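Local coordinates for protein dermonecrotic toxin (Pasteurella multocida, PDB 2EBF) that acts as a dermonecrotic, mitogenic and bone-resorbing toxin associated with severe atrophic rhinitis in pigs, this chain being its C-terminal region, at residues R713-Y721 with F732-P740; F498-S509 with G519-A528. One frame throughout, in Å; residues are numbered along the deposited sequence.

Interaction 1: R713-Y721 with F732-P740; sequences RAINPFVEY and FMPPLFTKP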
loop_
_atom_site.group_PDB
_atom_site.type_symbol
_atom_site.label_atom_id
_atom_site.label_comp_id
_atom_site.label_asym_id
_atom_site.label_seq_id
_atom_site.Cartn_x
_atom_site.Cartn_y
_atom_site.Cartn_z
ATOM N N ARG A 713 -34.048 10.292 6.015
ATOM C CA ARG A 713 -32.976 10.716 6.917
ATOM C C ARG A 713 -32.334 9.487 7.569
ATOM O O ARG A 713 -32.145 9.429 8.788
ATOM C CB ARG A 713 -33.493 11.726 7.954
ATOM C CG ARG A 713 -34.050 13.023 7.308
ATOM C CD ARG A 713 -34.615 13.981 8.348
ATOM N NE ARG A 713 -33.561 14.500 9.221
ATOM C CZ ARG A 713 -32.817 15.572 8.946
ATOM N NH1 ARG A 713 -33.011 16.255 7.821
ATOM N NH2 ARG A 713 -31.876 15.962 9.799
ATOM N N ALA A 714 -32.031 8.502 6.722
ATOM C CA ALA A 714 -31.512 7.204 7.141
ATOM C C ALA A 714 -30.152 7.306 7.811
ATOM O O ALA A 714 -29.258 7.991 7.303
ATOM C CB ALA A 714 -31.420 6.274 5.931
ATOM N N ILE A 715 -30.005 6.600 8.935
ATOM C CA ILE A 715 -28.736 6.503 9.639
ATOM C C ILE A 715 -28.052 5.185 9.287
ATOM O O ILE A 715 -28.645 4.105 9.426
ATOM C CB ILE A 715 -28.906 6.603 11.187
ATOM C CG1 ILE A 715 -29.556 7.932 11.607
ATOM C CG2 ILE A 715 -27.550 6.426 11.889
ATOM C CD1 ILE A 715 -30.220 7.861 12.995
ATOM N N ASN A 716 -26.812 5.298 8.823
ATOM C CA ASN A 716 -25.978 4.157 8.454
ATOM C C ASN A 716 -26.687 3.138 7.550
ATOM O O ASN A 716 -26.706 1.943 7.851
ATOM C CB ASN A 716 -25.368 3.501 9.706
ATOM C CG ASN A 716 -24.546 4.474 10.544
ATOM O OD1 ASN A 716 -24.154 5.555 10.070
ATOM N ND2 ASN A 716 -24.275 4.095 11.800
ATOM N N PRO A 717 -27.253 3.613 6.421
ATOM C CA PRO A 717 -28.047 2.748 5.549
ATOM C C PRO A 717 -27.228 1.657 4.868
ATOM O O PRO A 717 -26.041 1.846 4.579
ATOM C CB PRO A 717 -28.660 3.718 4.526
ATOM C CG PRO A 717 -27.801 4.926 4.564
ATOM C CD PRO A 717 -27.167 4.997 5.908
ATOM N N PHE A 718 -27.865 0.506 4.685
ATOM C CA PHE A 718 -27.251 -0.666 4.079
ATOM C C PHE A 718 -28.140 -1.206 2.953
ATOM O O PHE A 718 -29.350 -1.361 3.126
ATOM C CB PHE A 718 -27.092 -1.740 5.147
ATOM C CG PHE A 718 -26.432 -2.969 4.671
ATOM C CD1 PHE A 718 -25.068 -2.978 4.368
ATOM C CD2 PHE A 718 -27.155 -4.157 4.583
ATOM C CE1 PHE A 718 -24.447 -4.154 3.952
ATOM C CE2 PHE A 718 -26.550 -5.325 4.167
ATOM C CZ PHE A 718 -25.193 -5.329 3.853
ATOM N N VAL A 719 -27.525 -1.516 1.816
ATOM C CA VAL A 719 -28.254 -1.992 0.635
ATOM C C VAL A 719 -27.872 -3.438 0.327
ATOM O O VAL A 719 -26.685 -3.801 0.368
ATOM C CB VAL A 719 -27.984 -1.079 -0.584
ATOM C CG1 VAL A 719 -28.674 -1.591 -1.863
ATOM C CG2 VAL A 719 -28.468 0.348 -0.291
ATOM N N GLU A 720 -28.871 -4.273 0.077
ATOM C CA GLU A 720 -28.636 -5.569 -0.545
ATOM C C GLU A 720 -29.366 -5.592 -1.877
ATOM O O GLU A 720 -30.528 -5.187 -1.961
ATOM C CB GLU A 720 -29.123 -6.716 0.335
ATOM C CG GLU A 720 -28.172 -7.059 1.479
ATOM C CD GLU A 720 -28.642 -8.269 2.293
ATOM O OE1 GLU A 720 -28.178 -8.432 3.456
ATOM O OE2 GLU A 720 -29.458 -9.057 1.772
ATOM N N TYR A 721 -28.692 -6.085 -2.912
ATOM C CA TYR A 721 -29.238 -6.064 -4.276
ATOM C C TYR A 721 -30.141 -7.269 -4.596
ATOM O O TYR A 721 -29.909 -8.006 -5.567
ATOM C CB TYR A 721 -28.092 -5.894 -5.276
ATOM C CG TYR A 721 -27.360 -4.582 -5.059
ATOM C CD1 TYR A 721 -27.830 -3.404 -5.624
ATOM C CD2 TYR A 721 -26.219 -4.515 -4.247
ATOM C CE1 TYR A 721 -27.175 -2.176 -5.405
ATOM C CE2 TYR A 721 -25.560 -3.302 -4.022
ATOM C CZ TYR A 721 -26.041 -2.140 -4.602
ATOM O OH TYR A 721 -25.384 -0.938 -4.385
ATOM N N PHE A 732 -34.886 -7.446 8.126
ATOM C CA PHE A 732 -33.709 -6.965 7.391
ATOM C C PHE A 732 -33.155 -5.699 8.041
ATOM O O PHE A 732 -33.818 -4.660 8.082
ATOM C CB PHE A 732 -34.047 -6.709 5.910
ATOM C CG PHE A 732 -32.880 -6.188 5.086
ATOM C CD1 PHE A 732 -31.605 -6.769 5.177
ATOM C CD2 PHE A 732 -33.073 -5.140 4.195
ATOM C CE1 PHE A 732 -30.536 -6.297 4.404
ATOM C CE2 PHE A 732 -32.015 -4.656 3.421
ATOM C CZ PHE A 732 -30.739 -5.243 3.521
ATOM N N MET A 733 -31.942 -5.805 8.571
ATOM C CA MET A 733 -31.318 -4.683 9.287
ATOM C C MET A 733 -29.859 -4.513 8.912
ATOM O O MET A 733 -29.243 -5.453 8.408
ATOM C CB MET A 733 -31.520 -4.796 10.820
ATOM C CG MET A 733 -31.101 -6.097 11.465
ATOM S SD MET A 733 -31.598 -6.184 13.230
ATOM C CE MET A 733 -33.334 -6.611 13.140
ATOM N N PRO A 734 -29.306 -3.290 9.099
ATOM C CA PRO A 734 -27.906 -3.066 8.749
ATOM C C PRO A 734 -26.973 -3.945 9.588
ATOM O O PRO A 734 -27.411 -4.488 10.620
ATOM C CB PRO A 734 -27.685 -1.588 9.105
ATOM C CG PRO A 734 -29.071 -0.958 9.071
ATOM C CD PRO A 734 -29.943 -2.064 9.627
ATOM N N PRO A 735 -25.704 -4.112 9.142
ATOM C CA PRO A 735 -24.728 -4.792 9.978
ATOM C C PRO A 735 -24.749 -4.209 11.392
ATOM O O PRO A 735 -24.835 -2.988 11.570
ATOM C CB PRO A 735 -23.403 -4.500 9.276
ATOM C CG PRO A 735 -23.796 -4.450 7.827
ATOM C CD PRO A 735 -25.109 -3.690 7.857
ATOM N N LEU A 736 -24.711 -5.092 12.379
ATOM C CA LEU A 736 -24.950 -4.683 13.768
ATOM C C LEU A 736 -23.891 -3.747 14.360
ATOM O O LEU A 736 -24.210 -2.942 15.238
ATOM C CB LEU A 736 -25.181 -5.907 14.657
ATOM C CG LEU A 736 -26.446 -6.719 14.352
ATOM C CD1 LEU A 736 -26.570 -7.882 15.313
ATOM C CD2 LEU A 736 -27.737 -5.841 14.338
ATOM N N PHE A 737 -22.656 -3.822 13.863
ATOM C CA PHE A 737 -21.611 -2.888 14.309
ATOM C C PHE A 737 -21.941 -1.433 13.955
ATOM O O PHE A 737 -21.352 -0.507 14.529
ATOM C CB PHE A 737 -20.215 -3.291 13.786
ATOM C CG PHE A 737 -19.897 -2.766 12.403
ATOM C CD1 PHE A 737 -19.203 -1.562 12.232
ATOM C CD2 PHE A 737 -20.287 -3.481 11.276
ATOM C CE1 PHE A 737 -18.910 -1.086 10.946
ATOM C CE2 PHE A 737 -19.999 -3.030 9.996
ATOM C CZ PHE A 737 -19.308 -1.830 9.822
ATOM N N THR A 738 -22.902 -1.233 13.044
ATOM C CA THR A 738 -23.332 0.116 12.654
ATOM C C THR A 738 -24.514 0.667 13.459
ATOM O O THR A 738 -24.861 1.839 13.307
ATOM C CB THR A 738 -23.677 0.233 11.143
ATOM O OG1 THR A 738 -24.883 -0.488 10.864
ATOM C CG2 THR A 738 -22.526 -0.302 10.257
ATOM N N LYS A 739 -25.155 -0.157 14.290
ATOM C CA LYS A 739 -26.181 0.388 15.184
ATOM C C LYS A 739 -25.521 1.456 16.078
ATOM O O LYS A 739 -24.517 1.179 16.733
ATOM C CB LYS A 739 -26.892 -0.706 16.002
ATOM C CG LYS A 739 -28.002 -0.151 16.898
ATOM C CD LYS A 739 -29.027 -1.198 17.288
ATOM C CE LYS A 739 -30.005 -0.631 18.308
ATOM N NZ LYS A 739 -30.974 -1.657 18.800
ATOM N N PRO A 740 -26.037 2.695 16.040
ATOM C CA PRO A 740 -25.356 3.800 16.720
ATOM C C PRO A 740 -25.086 3.556 18.197
ATOM O O PRO A 740 -25.965 3.107 18.926
ATOM C CB PRO A 740 -26.315 4.979 16.507
ATOM C CG PRO A 740 -26.967 4.664 15.191
ATOM C CD PRO A 740 -27.224 3.175 15.301
HETATM O O HOH W 1 -24.836 -0.023 7.724
#

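Interaction 2: F498-S509 with G519-A528; sequences FVVFADSSLLNS and GLVQYLKIPA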
loop_
_atom_site.group_PDB
_atom_site.type_symbol
_atom_site.label_atom_id
_atom_site.label_comp_id
_atom_site.label_asym_id
_atom_site.label_seq_id
_atom_site.Cartn_x
_atom_site.Cartn_y
_atom_site.Cartn_z
ATOM N N PHE A 498 11.629 -1.850 -26.331
ATOM C CA PHE A 498 12.595 -1.967 -25.252
ATOM C C PHE A 498 13.026 -3.405 -25.012
ATOM O O PHE A 498 12.363 -4.354 -25.444
ATOM C CB PHE A 498 12.017 -1.372 -23.958
ATOM C CG PHE A 498 10.762 -2.059 -23.488
ATOM C CD1 PHE A 498 10.832 -3.143 -22.620
ATOM C CD2 PHE A 498 9.507 -1.637 -23.940
ATOM C CE1 PHE A 498 9.673 -3.788 -22.185
ATOM C CE2 PHE A 498 8.342 -2.286 -23.515
ATOM C CZ PHE A 498 8.430 -3.363 -22.644
ATOM N N VAL A 499 14.143 -3.542 -24.305
ATOM C CA VAL A 499 14.591 -4.814 -23.758
ATOM C C VAL A 499 14.823 -4.619 -22.259
ATOM O O VAL A 499 15.376 -3.599 -21.845
ATOM C CB VAL A 499 15.904 -5.278 -24.439
ATOM C CG1 VAL A 499 16.491 -6.475 -23.718
ATOM C CG2 VAL A 499 15.680 -5.574 -25.932
ATOM N N VAL A 500 14.394 -5.583 -21.444
ATOM C CA VAL A 500 14.603 -5.515 -19.996
ATOM C C VAL A 500 15.425 -6.705 -19.530
ATOM O O VAL A 500 15.209 -7.830 -19.985
ATOM C CB VAL A 500 13.270 -5.519 -19.186
ATOM C CG1 VAL A 500 13.501 -5.069 -17.724
ATOM C CG2 VAL A 500 12.249 -4.642 -19.816
ATOM N N PHE A 501 16.355 -6.447 -18.613
ATOM C CA PHE A 501 17.112 -7.501 -17.951
ATOM C C PHE A 501 16.753 -7.525 -16.476
ATOM O O PHE A 501 16.877 -6.513 -15.784
ATOM C CB PHE A 501 18.618 -7.278 -18.121
ATOM C CG PHE A 501 19.084 -7.408 -19.538
ATOM C CD1 PHE A 501 19.493 -8.648 -20.036
ATOM C CD2 PHE A 501 19.107 -6.295 -20.382
ATOM C CE1 PHE A 501 19.921 -8.781 -21.345
ATOM C CE2 PHE A 501 19.541 -6.411 -21.703
ATOM C CZ PHE A 501 19.945 -7.652 -22.192
ATOM N N ALA A 502 16.322 -8.687 -15.998
ATOM C CA ALA A 502 15.836 -8.812 -14.629
ATOM C C ALA A 502 15.988 -10.223 -14.092
ATOM O O ALA A 502 15.997 -11.190 -14.856
ATOM C CB ALA A 502 14.370 -8.372 -14.545
ATOM N N ASP A 503 16.106 -10.318 -12.769
ATOM C CA ASP A 503 16.170 -11.582 -12.052
ATOM C C ASP A 503 14.909 -12.402 -12.359
ATOM O O ASP A 503 13.828 -11.841 -12.567
ATOM C CB ASP A 503 16.322 -11.276 -10.550
ATOM C CG ASP A 503 16.606 -12.503 -9.721
ATOM O OD1 ASP A 503 15.633 -13.173 -9.312
ATOM O OD2 ASP A 503 17.798 -12.780 -9.448
ATOM N N SER A 504 15.039 -13.727 -12.433
ATOM C CA SER A 504 13.879 -14.564 -12.788
ATOM C C SER A 504 12.670 -14.388 -11.862
ATOM O O SER A 504 11.522 -14.451 -12.309
ATOM C CB SER A 504 14.281 -16.035 -12.898
ATOM O OG SER A 504 14.977 -16.249 -14.124
ATOM N N SER A 505 12.935 -14.125 -10.586
ATOM C CA SER A 505 11.885 -13.814 -9.603
ATOM C C SER A 505 11.060 -12.552 -9.923
ATOM O O SER A 505 9.978 -12.341 -9.356
ATOM C CB SER A 505 12.503 -13.683 -8.214
ATOM O OG SER A 505 13.364 -12.560 -8.143
ATOM N N LEU A 506 11.569 -11.705 -10.813
ATOM C CA LEU A 506 10.849 -10.487 -11.183
ATOM C C LEU A 506 10.097 -10.676 -12.495
ATOM O O LEU A 506 9.057 -10.060 -12.718
ATOM C CB LEU A 506 11.814 -9.294 -11.288
ATOM C CG LEU A 506 12.697 -8.994 -10.065
ATOM C CD1 LEU A 506 13.669 -7.865 -10.375
ATOM C CD2 LEU A 506 11.852 -8.660 -8.813
ATOM N N LEU A 507 10.638 -11.542 -13.346
ATOM C CA LEU A 507 10.172 -11.725 -14.721
ATOM C C LEU A 507 8.753 -12.252 -14.826
ATOM O O LEU A 507 7.897 -11.609 -15.434
ATOM C CB LEU A 507 11.114 -12.678 -15.464
ATOM C CG LEU A 507 12.550 -12.194 -15.700
ATOM C CD1 LEU A 507 13.406 -13.298 -16.293
ATOM C CD2 LEU A 507 12.531 -11.001 -16.620
ATOM N N ASN A 508 8.533 -13.440 -14.255
ATOM C CA ASN A 508 7.245 -14.135 -14.280
ATOM C C ASN A 508 6.549 -14.099 -12.920
ATOM O O ASN A 508 6.989 -13.379 -12.017
ATOM C CB ASN A 508 7.443 -15.584 -14.752
ATOM C CG ASN A 508 7.702 -15.674 -16.254
ATOM O OD1 ASN A 508 6.967 -15.091 -17.063
ATOM N ND2 ASN A 508 8.747 -16.403 -16.632
ATOM N N SER A 509 5.470 -14.866 -12.772
ATOM C CA SER A 509 4.633 -14.777 -11.575
ATOM C C SER A 509 5.329 -15.308 -10.341
ATOM O O SER A 509 6.233 -16.140 -10.435
ATOM C CB SER A 509 3.278 -15.469 -11.774
ATOM O OG SER A 509 2.565 -14.882 -12.855
ATOM N N GLY A 519 4.347 -11.154 -13.063
ATOM C CA GLY A 519 5.708 -10.689 -13.258
ATOM C C GLY A 519 5.754 -9.469 -14.154
ATOM O O GLY A 519 4.723 -9.045 -14.694
ATOM N N LEU A 520 6.947 -8.916 -14.339
ATOM C CA LEU A 520 7.128 -7.738 -15.206
ATOM C C LEU A 520 6.569 -8.013 -16.587
ATOM O O LEU A 520 6.005 -7.136 -17.245
ATOM C CB LEU A 520 8.614 -7.423 -15.377
ATOM C CG LEU A 520 9.438 -6.733 -14.304
ATOM C CD1 LEU A 520 10.886 -7.173 -14.457
ATOM C CD2 LEU A 520 9.315 -5.205 -14.412
ATOM N N VAL A 521 6.742 -9.261 -17.006
ATOM C CA VAL A 521 6.496 -9.704 -18.355
ATOM C C VAL A 521 4.987 -9.789 -18.610
ATOM O O VAL A 521 4.498 -9.390 -19.674
ATOM C CB VAL A 521 7.320 -11.006 -18.537
ATOM C CG1 VAL A 521 6.551 -12.186 -19.057
ATOM C CG2 VAL A 521 8.613 -10.719 -19.234
ATOM N N GLN A 522 4.245 -10.254 -17.605
ATOM C CA GLN A 522 2.778 -10.227 -17.673
ATOM C C GLN A 522 2.238 -8.806 -17.700
ATOM O O GLN A 522 1.396 -8.478 -18.538
ATOM C CB GLN A 522 2.160 -11.025 -16.529
ATOM C CG GLN A 522 2.317 -12.516 -16.702
ATOM C CD GLN A 522 3.722 -12.998 -16.424
ATOM O OE1 GLN A 522 4.365 -12.546 -15.478
ATOM N NE2 GLN A 522 4.199 -13.941 -17.232
ATOM N N TYR A 523 2.710 -7.961 -16.789
ATOM C CA TYR A 523 2.262 -6.573 -16.784
ATOM C C TYR A 523 2.626 -5.836 -18.062
ATOM O O TYR A 523 1.839 -5.029 -18.538
ATOM C CB TYR A 523 2.787 -5.815 -15.571
ATOM C CG TYR A 523 2.016 -6.075 -14.297
ATOM C CD1 TYR A 523 0.743 -5.524 -14.096
ATOM C CD2 TYR A 523 2.569 -6.846 -13.282
ATOM C CE1 TYR A 523 0.033 -5.754 -12.913
ATOM C CE2 TYR A 523 1.870 -7.076 -12.090
ATOM C CZ TYR A 523 0.610 -6.528 -11.915
ATOM O OH TYR A 523 -0.076 -6.762 -10.737
ATOM N N LEU A 524 3.799 -6.126 -18.630
ATOM C CA LEU A 524 4.267 -5.406 -19.824
ATOM C C LEU A 524 3.825 -6.051 -21.143
ATOM O O LEU A 524 4.091 -5.514 -22.224
ATOM C CB LEU A 524 5.793 -5.215 -19.797
ATOM C CG LEU A 524 6.381 -4.318 -18.693
ATOM C CD1 LEU A 524 7.915 -4.329 -18.752
ATOM C CD2 LEU A 524 5.850 -2.863 -18.784
ATOM N N LYS A 525 3.141 -7.191 -21.051
ATOM C CA LYS A 525 2.597 -7.879 -22.228
ATOM C C LYS A 525 3.711 -8.352 -23.181
ATOM O O LYS A 525 3.585 -8.245 -24.402
ATOM C CB LYS A 525 1.595 -6.994 -22.993
ATOM C CG LYS A 525 0.472 -6.347 -22.157
ATOM C CD LYS A 525 0.715 -4.864 -21.858
ATOM C CE LYS A 525 0.643 -4.000 -23.109
ATOM N NZ LYS A 525 0.971 -2.565 -22.828
ATOM N N ILE A 526 4.798 -8.863 -22.615
ATOM C CA ILE A 526 5.948 -9.333 -23.404
ATOM C C ILE A 526 6.350 -10.734 -22.942
ATOM O O ILE A 526 5.870 -11.185 -21.913
ATOM C CB ILE A 526 7.149 -8.355 -23.296
ATOM C CG1 ILE A 526 7.614 -8.213 -21.831
ATOM C CG2 ILE A 526 6.773 -7.005 -23.936
ATOM C CD1 ILE A 526 8.843 -7.320 -21.636
ATOM N N PRO A 527 7.199 -11.440 -23.718
ATOM C CA PRO A 527 7.717 -12.720 -23.221
ATOM C C PRO A 527 8.990 -12.584 -22.374
ATOM O O PRO A 527 9.813 -11.694 -22.628
ATOM C CB PRO A 527 8.026 -13.485 -24.511
ATOM C CG PRO A 527 8.422 -12.390 -25.512
ATOM C CD PRO A 527 7.680 -11.131 -25.082
ATOM N N ALA A 528 9.148 -13.456 -21.377
ATOM C CA ALA A 528 10.439 -13.609 -20.688
ATOM C C ALA A 528 11.285 -14.690 -21.346
ATOM O O ALA A 528 10.770 -15.735 -21.771
ATOM C CB ALA A 528 10.250 -13.923 -19.224
HETATM O O HOH W 2 7.507 -15.450 -19.951
#

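Interaction 1: R713-Y721 with F732-P740
Ile715 meets Pro740 through a single branch: with chi1 (to CG1) at -59°, Ile715 CG2 stands anti to the backbone N and reaches Pro740 CG at 3.8 Å. At the corner that follows, Asn716 supplies the direct hydrogen bond between the segments. Its ND2 donates to O of Thr738 over 2.8 Å; the acceptor lies in the amide plane of Asn716, and the N-H arrives on a carbonyl lone pair. ND2 also bonds O of Tyr41, while a bridging water donates to Asn716 O and to Thr738 OG1. Thr738 OG1 in turn donates to Pro735 O over 2.6 Å, an oxygen that also accepts from Thr738 N. With CG anti to the backbone N (chi1 -178°), the Phe718 ring presents one face to Pro735, whose CD stands 3.7 Å from the centroid and 20° off the normal, a CH-pi contact. Phe718 CD2 lies 3.9 Å from Phe732 CZ, the side chains crossing at about a right angle. CG and the carboxylate of Glu720 both lie obliquely against the Phe732 ring, Glu720 OE1 being 3.3 Å from Phe732 CE1, while OE2 forms a salt bridge with Lys724. The contact thus lays a proline-rich C-terminal segment over strand 717-720 of the six-stranded antiparallel sheet in the C3 region, which carries the toxin's thiol-protease-like triad.

Interaction 2: F498-S509 with G519-A528
Leu506 and Leu507 at the end of helix 504-507 offer their carbonyls to the start of helix 520-524, and here the packing is closest. Leu520 N donates to Leu506 O over 2.9 Å at 170°, and Val521 N to Leu507 O over 3.1 Å. Two first-turn N-H groups of the second helix are thus satisfied by the last turn of the first. Gly519, the N-cap residue, fits against these carbonyls: Gly519 CA is 3.2 Å from Leu507 O, a CA-H...O contact. Gln522 secures the same corner. Bent at chi2 (75°), it turns its amide back so that OE1 accepts from Gly519 N, while Gln522 NE2 gives a nearly straight bond of 3.0 Å to a lone pair of Asn508 OD1. The two amide planes stand 41° apart, and the ND2 end of Asn508 is held by Leu540 O. Strand 498-502 is an inner strand of a mixed six-stranded sheet, and helix 520-524 runs nearly antiparallel to it, with their axes 11.4 Å apart. Strands 498-502 and 528-531 are parallel, flank strand 372-376 and are linked through this helix, which makes the connection a beta-alpha-beta crossover in the C2 region. Between strand and helix the contact is looser and wholly apolar. Ala502 CB meets Leu520 CD1 at 3.7 Å; farther along, Val500 CG2 approaches Leu524 CD1 only to 4.5 Å. Phe498 CE1 touches the CD1 tips of Leu524 and, at 3.7 Å, Ile526, both obliquely to its ring. All the touching residues are buried; solvent enters as one water, donating to Asn508 OD1 and accepting from Ala528 N.

Interaction 2 closes before interaction 1 opens along the chain, and the two lie on opposite sides of its centre, interaction 1 in the C3 region and interaction 2 in the C2 region. Their centres are 46 Å apart and their nearest atoms about 27 Å, so neither touches the other. Each involves a six-stranded sheet: an antiparallel one for 713-721 with 732-740, a mixed one for 498-509 with 519-528. Interaction 1 is in the C3 region, as is the pocket where Gly624 to Ser628 bind a phosphonate; the Phe732 side chain lies about 13 Å from that ligand, so the contact sits near the pocket without lining it.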